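Local coordinates for CBS domain protein (Shewanella oneidensis, PDB 3LHH) that binds adenosine monophosphate through its paired CBS domains, part of a longer membrane protein that may also bind flavin adenine dinucleotide, at residues 58-63 with 80-85; 116-121 with 139-144. One frame throughout, in Å; residues are numbered along the deposited sequence.

Interaction 1: 58-63 with 80-85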
loop_
_atom_site.group_PDB
_atom_site.type_symbol
_atom_site.label_atom_id
_atom_site.label_comp_id
_atom_site.label_asym_id
_atom_site.label_seq_id
_atom_site.Cartn_x
_atom_site.Cartn_y
_atom_site.Cartn_z
ATOM N N ASP A 58 -6.968 -8.994 -3.549
ATOM C CA ASP A 58 -7.230 -9.223 -4.976
ATOM C C ASP A 58 -8.727 -9.113 -5.227
ATOM O O ASP A 58 -9.535 -9.884 -4.706
ATOM C CB ASP A 58 -6.687 -10.593 -5.415
ATOM C CG ASP A 58 -6.717 -10.810 -6.945
ATOM O OD1 ASP A 58 -7.565 -10.223 -7.656
ATOM O OD2 ASP A 58 -5.881 -11.607 -7.434
ATOM N N LEU A 59 -9.091 -8.111 -6.004
ATOM C CA LEU A 59 -10.477 -7.879 -6.347
ATOM C C LEU A 59 -11.063 -9.017 -7.159
ATOM O O LEU A 59 -12.278 -9.123 -7.263
ATOM C CB LEU A 59 -10.603 -6.591 -7.161
ATOM C CG LEU A 59 -10.453 -5.311 -6.370
ATOM C CD1 LEU A 59 -10.611 -4.122 -7.298
ATOM C CD2 LEU A 59 -11.491 -5.282 -5.254
ATOM N N ASN A 60 -10.209 -9.838 -7.776
ATOM C CA ASN A 60 -10.696 -11.001 -8.533
ATOM C C ASN A 60 -10.911 -12.247 -7.668
ATOM O O ASN A 60 -11.357 -13.289 -8.171
ATOM C CB ASN A 60 -9.787 -11.330 -9.730
ATOM C CG ASN A 60 -9.901 -10.286 -10.866
ATOM O OD1 ASN A 60 -8.950 -10.066 -11.620
ATOM N ND2 ASN A 60 -11.060 -9.645 -10.977
ATOM N N LEU A 61 -10.586 -12.131 -6.377
ATOM C CA LEU A 61 -10.812 -13.197 -5.405
ATOM C C LEU A 61 -12.096 -12.946 -4.641
ATOM O O LEU A 61 -12.563 -11.812 -4.591
ATOM C CB LEU A 61 -9.656 -13.306 -4.415
ATOM C CG LEU A 61 -8.313 -13.756 -4.966
ATOM C CD1 LEU A 61 -7.331 -13.923 -3.809
ATOM C CD2 LEU A 61 -8.473 -15.068 -5.771
ATOM N N PRO A 62 -12.665 -14.007 -4.030
ATOM C CA PRO A 62 -13.887 -13.885 -3.229
ATOM C C PRO A 62 -13.668 -12.951 -2.024
ATOM O O PRO A 62 -12.562 -12.911 -1.477
ATOM C CB PRO A 62 -14.133 -15.325 -2.726
ATOM C CG PRO A 62 -13.220 -16.187 -3.484
ATOM C CD PRO A 62 -12.083 -15.360 -3.946
ATOM N N LEU A 63 -14.704 -12.225 -1.613
ATOM C CA LEU A 63 -14.615 -11.359 -0.438
ATOM C C LEU A 63 -14.058 -12.099 0.778
ATOM O O LEU A 63 -13.296 -11.533 1.552
ATOM C CB LEU A 63 -15.969 -10.761 -0.085
ATOM C CG LEU A 63 -15.930 -9.888 1.182
ATOM C CD1 LEU A 63 -14.950 -8.739 1.032
ATOM C CD2 LEU A 63 -17.299 -9.355 1.549
ATOM N N VAL A 80 -4.521 -2.983 -3.154
ATOM C CA VAL A 80 -5.539 -3.808 -3.783
ATOM C C VAL A 80 -5.288 -3.854 -5.269
ATOM O O VAL A 80 -5.161 -2.815 -5.928
ATOM C CB VAL A 80 -6.943 -3.212 -3.614
ATOM C CG1 VAL A 80 -7.962 -4.077 -4.338
ATOM C CG2 VAL A 80 -7.286 -3.074 -2.149
ATOM N N CYS A 81 -5.256 -5.054 -5.815
ATOM C CA CYS A 81 -4.970 -5.184 -7.216
ATOM C C CYS A 81 -5.973 -6.120 -7.879
ATOM O O CYS A 81 -6.964 -6.537 -7.261
ATOM C CB CYS A 81 -3.548 -5.707 -7.385
ATOM S SG CYS A 81 -3.405 -7.406 -6.845
ATOM N N ARG A 82 -5.725 -6.411 -9.153
ATOM C CA ARG A 82 -6.505 -7.408 -9.870
ATOM C C ARG A 82 -5.565 -8.464 -10.390
ATOM O O ARG A 82 -4.642 -8.167 -11.141
ATOM C CB ARG A 82 -7.284 -6.784 -11.019
ATOM C CG ARG A 82 -8.478 -5.979 -10.572
ATOM C CD ARG A 82 -9.438 -5.761 -11.718
ATOM N NE ARG A 82 -10.297 -4.606 -11.485
ATOM C CZ ARG A 82 -11.512 -4.668 -10.958
ATOM N NH1 ARG A 82 -12.029 -5.839 -10.604
ATOM N NH2 ARG A 82 -12.211 -3.552 -10.791
ATOM N N ASN A 83 -5.798 -9.697 -9.960
ATOM C CA ASN A 83 -4.985 -10.843 -10.366
ATOM C C ASN A 83 -3.570 -10.795 -9.810
ATOM O O ASN A 83 -3.098 -11.755 -9.213
ATOM C CB ASN A 83 -4.944 -10.981 -11.898
ATOM C CG ASN A 83 -6.325 -11.014 -12.516
ATOM O OD1 ASN A 83 -6.601 -10.313 -13.493
ATOM N ND2 ASN A 83 -7.208 -11.811 -11.936
ATOM N N ASN A 84 -2.889 -9.675 -10.005
ATOM C CA ASN A 84 -1.532 -9.552 -9.506
ATOM C C ASN A 84 -1.184 -8.110 -9.217
ATOM O O ASN A 84 -1.891 -7.187 -9.609
ATOM C CB ASN A 84 -0.510 -10.166 -10.481
ATOM C CG ASN A 84 -0.459 -9.433 -11.817
ATOM O OD1 ASN A 84 0.091 -8.335 -11.917
ATOM N ND2 ASN A 84 -1.033 -10.043 -12.852
ATOM N N VAL A 85 -0.059 -7.944 -8.548
ATOM C CA VAL A 85 0.371 -6.676 -8.008
ATOM C C VAL A 85 0.746 -5.663 -9.101
ATOM O O VAL A 85 0.813 -4.462 -8.850
ATOM C CB VAL A 85 1.518 -6.946 -7.011
ATOM C CG1 VAL A 85 2.861 -6.616 -7.615
ATOM C CG2 VAL A 85 1.280 -6.219 -5.713
#
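Asp58 and Cys81 pair as a parallel bridge at the ends of their strands, where Leu59 N gives a 2.9 Å hydrogen bond to Cys81 O, before a type I turn from Asp58 to Leu61 leads the chain away. The Asp58 carboxylate ties the turn to the neighbouring loop. Its CG lies anti to the backbone N (chi1 -171°), and OD1 accepts two backbone N-H groups from opposite faces of the carboxylate plane: Asn60 N at 2.7 Å from Asp58 OD1, which closes an Asx turn, and Asn83 N at 3.0 Å from the same oxygen. Two bonds thus grip one oxygen and limit rotation of the group. Leu59 packs against Val80. Its CG presses on Val80 CG1 at a tight 3.4 Å, the two side chains crossing at about a right angle. In the conformer modelled here, one of two for Arg82, Leu59 CD1 lies over the centre of one guanidinium face, 3.8 Å from Arg82 CZ. Leu59 also touches Leu109, and Asp58 O takes a bond from Asn66 ND2 of helix 63-71. Strand 77-81 lies between strand 57-58 and the antiparallel strand 88-93, whose Ile92 meets Val80 and whose Val89 meets Arg82.

Interaction 2: 116-121 with 139-144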
loop_
_atom_site.group_PDB
_atom_site.type_symbol
_atom_site.label_atom_id
_atom_site.label_comp_id
_atom_site.label_asym_id
_atom_site.label_seq_id
_atom_site.Cartn_x
_atom_site.Cartn_y
_atom_site.Cartn_z
ATOM N N CYS A 116 -4.270 5.449 -4.989
ATOM C CA CYS A 116 -2.888 5.157 -4.662
ATOM C C CYS A 116 -1.984 5.970 -5.566
ATOM O O CYS A 116 -2.259 6.110 -6.762
ATOM C CB CYS A 116 -2.618 3.672 -4.896
ATOM S SG CYS A 116 -2.807 3.152 -6.630
ATOM N N ASN A 117 -0.906 6.513 -5.009
ATOM C CA ASN A 117 0.049 7.241 -5.831
ATOM C C ASN A 117 1.279 6.428 -6.168
ATOM O O ASN A 117 1.771 5.657 -5.355
ATOM C CB ASN A 117 0.432 8.571 -5.187
ATOM C CG ASN A 117 -0.677 9.585 -5.282
ATOM O OD1 ASN A 117 -1.540 9.496 -6.163
ATOM N ND2 ASN A 117 -0.678 10.549 -4.371
ATOM N N PHE A 118 1.754 6.595 -7.388
ATOM C CA PHE A 118 2.978 5.965 -7.840
ATOM C C PHE A 118 4.086 7.005 -7.935
ATOM O O PHE A 118 3.830 8.158 -8.257
ATOM C CB PHE A 118 2.760 5.343 -9.210
ATOM C CG PHE A 118 1.803 4.191 -9.202
ATOM C CD1 PHE A 118 0.436 4.410 -9.278
ATOM C CD2 PHE A 118 2.272 2.889 -9.133
ATOM C CE1 PHE A 118 -0.449 3.352 -9.280
ATOM C CE2 PHE A 118 1.396 1.816 -9.143
ATOM C CZ PHE A 118 0.028 2.047 -9.210
ATOM N N VAL A 119 5.314 6.587 -7.654
ATOM C CA VAL A 119 6.468 7.442 -7.844
ATOM C C VAL A 119 7.611 6.658 -8.474
ATOM O O VAL A 119 7.709 5.446 -8.285
ATOM C CB VAL A 119 6.928 8.030 -6.522
ATOM C CG1 VAL A 119 5.819 8.896 -5.928
ATOM C CG2 VAL A 119 7.342 6.914 -5.572
ATOM N N PRO A 120 8.483 7.346 -9.229
ATOM C CA PRO A 120 9.622 6.670 -9.851
ATOM C C PRO A 120 10.637 6.267 -8.800
ATOM O O PRO A 120 10.786 6.956 -7.790
ATOM C CB PRO A 120 10.250 7.763 -10.736
ATOM C CG PRO A 120 9.352 8.967 -10.632
ATOM C CD PRO A 120 8.534 8.807 -9.407
ATOM N N ASN A 121 11.355 5.179 -9.042
ATOM C CA ASN A 121 12.430 4.772 -8.147
ATOM C C ASN A 121 13.644 5.698 -8.241
ATOM O O ASN A 121 14.660 5.479 -7.576
ATOM C CB ASN A 121 12.836 3.319 -8.407
ATOM C CG ASN A 121 13.630 3.135 -9.703
ATOM O OD1 ASN A 121 13.704 4.030 -10.549
ATOM N ND2 ASN A 121 14.224 1.952 -9.859
HETATM N N MSE A 139 0.959 5.617 2.298
HETATM C CA MSE A 139 1.608 4.596 1.485
HETATM C C MSE A 139 1.762 5.067 0.029
HETATM O O MSE A 139 0.827 5.612 -0.544
HETATM C CB MSE A 139 0.725 3.348 1.553
HETATM C CG MSE A 139 1.136 2.164 0.739
HETATM SE SE MSE A 139 -0.021 0.632 1.216
HETATM C CE MSE A 139 0.615 0.289 3.028
ATOM N N VAL A 140 2.944 4.886 -0.557
ATOM C CA VAL A 140 3.150 5.175 -1.981
ATOM C C VAL A 140 3.794 3.974 -2.665
ATOM O O VAL A 140 4.570 3.231 -2.047
ATOM C CB VAL A 140 4.042 6.416 -2.230
ATOM C CG1 VAL A 140 3.438 7.672 -1.605
ATOM C CG2 VAL A 140 5.446 6.169 -1.709
ATOM N N PHE A 141 3.459 3.778 -3.935
ATOM C CA PHE A 141 4.030 2.698 -4.727
ATOM C C PHE A 141 5.195 3.201 -5.572
ATOM O O PHE A 141 5.143 4.286 -6.147
ATOM C CB PHE A 141 2.964 2.063 -5.617
ATOM C CG PHE A 141 1.825 1.446 -4.849
ATOM C CD1 PHE A 141 2.059 0.447 -3.910
ATOM C CD2 PHE A 141 0.520 1.855 -5.067
ATOM C CE1 PHE A 141 1.008 -0.115 -3.198
ATOM C CE2 PHE A 141 -0.534 1.283 -4.363
ATOM C CZ PHE A 141 -0.290 0.308 -3.427
ATOM N N VAL A 142 6.239 2.392 -5.649
ATOM C CA VAL A 142 7.436 2.745 -6.380
ATOM C C VAL A 142 7.611 1.858 -7.614
ATOM O O VAL A 142 7.523 0.632 -7.517
ATOM C CB VAL A 142 8.661 2.604 -5.475
ATOM C CG1 VAL A 142 9.921 3.022 -6.221
ATOM C CG2 VAL A 142 8.474 3.442 -4.205
ATOM N N VAL A 143 7.847 2.480 -8.769
ATOM C CA VAL A 143 8.043 1.743 -10.020
ATOM C C VAL A 143 9.440 1.994 -10.578
ATOM O O VAL A 143 10.044 3.027 -10.288
ATOM C CB VAL A 143 7.012 2.149 -11.106
ATOM C CG1 VAL A 143 5.597 2.017 -10.561
ATOM C CG2 VAL A 143 7.275 3.584 -11.583
ATOM N N ASP A 144 9.951 1.052 -11.372
ATOM C CA ASP A 144 11.226 1.253 -12.069
ATOM C C ASP A 144 11.014 1.946 -13.415
ATOM O O ASP A 144 9.925 2.449 -13.703
ATOM C CB ASP A 144 12.018 -0.061 -12.223
ATOM C CG ASP A 144 11.266 -1.131 -13.029
ATOM O OD1 ASP A 144 10.374 -0.788 -13.845
ATOM O OD2 ASP A 144 11.583 -2.329 -12.845
HETATM O O HOH W 1 -0.639 7.039 -2.283
#
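Phe118 and Phe141 lie on the same face of two parallel strands, 117-120 and 139-143, and their rings meet obliquely, with planes 43° apart. CD2 of Phe141 stands over one face of the Phe118 ring, displaced toward its rim. Phe118 CD2 in turn drops into the notch between Phe141 and Val143, 3.7 Å from Phe141 CB and equally far from Val143 CG1. Cys116 packs against the CD2-CE2 edge of Phe141: Cys116 CB is 3.2 Å from Phe141 CE2, and SG, turned between the backbone N and the carbonyl carbon (chi1 63°), lies in the ring plane as a sulfur-aromatic contact. Met88 and Ile91 of strand 88-93 add to the packing on Phe141.

On the opposite face the bumps are valines. Val119 CG2 leans on Val142 CG2 at 3.9 Å, with His131 of helix 125-135 touching Val119. Val142 CG1 packs against the Asn121 backbone and CB, 3.6 Å from Asn121 CA. Asn121 sets its amide beside Asp144, Asn121 ND2 lying 3.8 Å from Asp144 CB; an alanine here would probably open a gap beside Asp144 where the amide had lain. Asp144 OD1 is occupied by the backbone N-H groups of Tyr146 and Asp148.

Four backbone bonds alternate between the strands, from Asn117 O with Phe141 N to Asn121 N with Val143 O, and a water bridges Asn117 N and Met139 O. The strand segments cross at -40°. With helix 125-135 they form the beta-alpha-beta unit of a CBS domain, and Met139, at the start of the second strand, borders the AMP pocket.

How the interactions relate
Interaction 1 closes before interaction 2 opens along the chain, and each belongs to a different CBS domain. Their centres lie 19 Å apart; the nearest atoms are about 5 Å from each other and do not touch. Interaction 1 sits at one end of the three-stranded sheet 57-58, 77-81 and 88-93, whereas interaction 2 joins an outermost strand to an inner one of the four-stranded sheet. Strand 88-93 connects them physically: it pairs with strand 77-81 and also packs against the aromatic face of interaction 2. AMP lies between the two domains, about 9 Å from the side chain of Val80 and in touch with Met139, so one strand of each contact, 77-81 and 139-143, contributes residues to the nucleotide pocket.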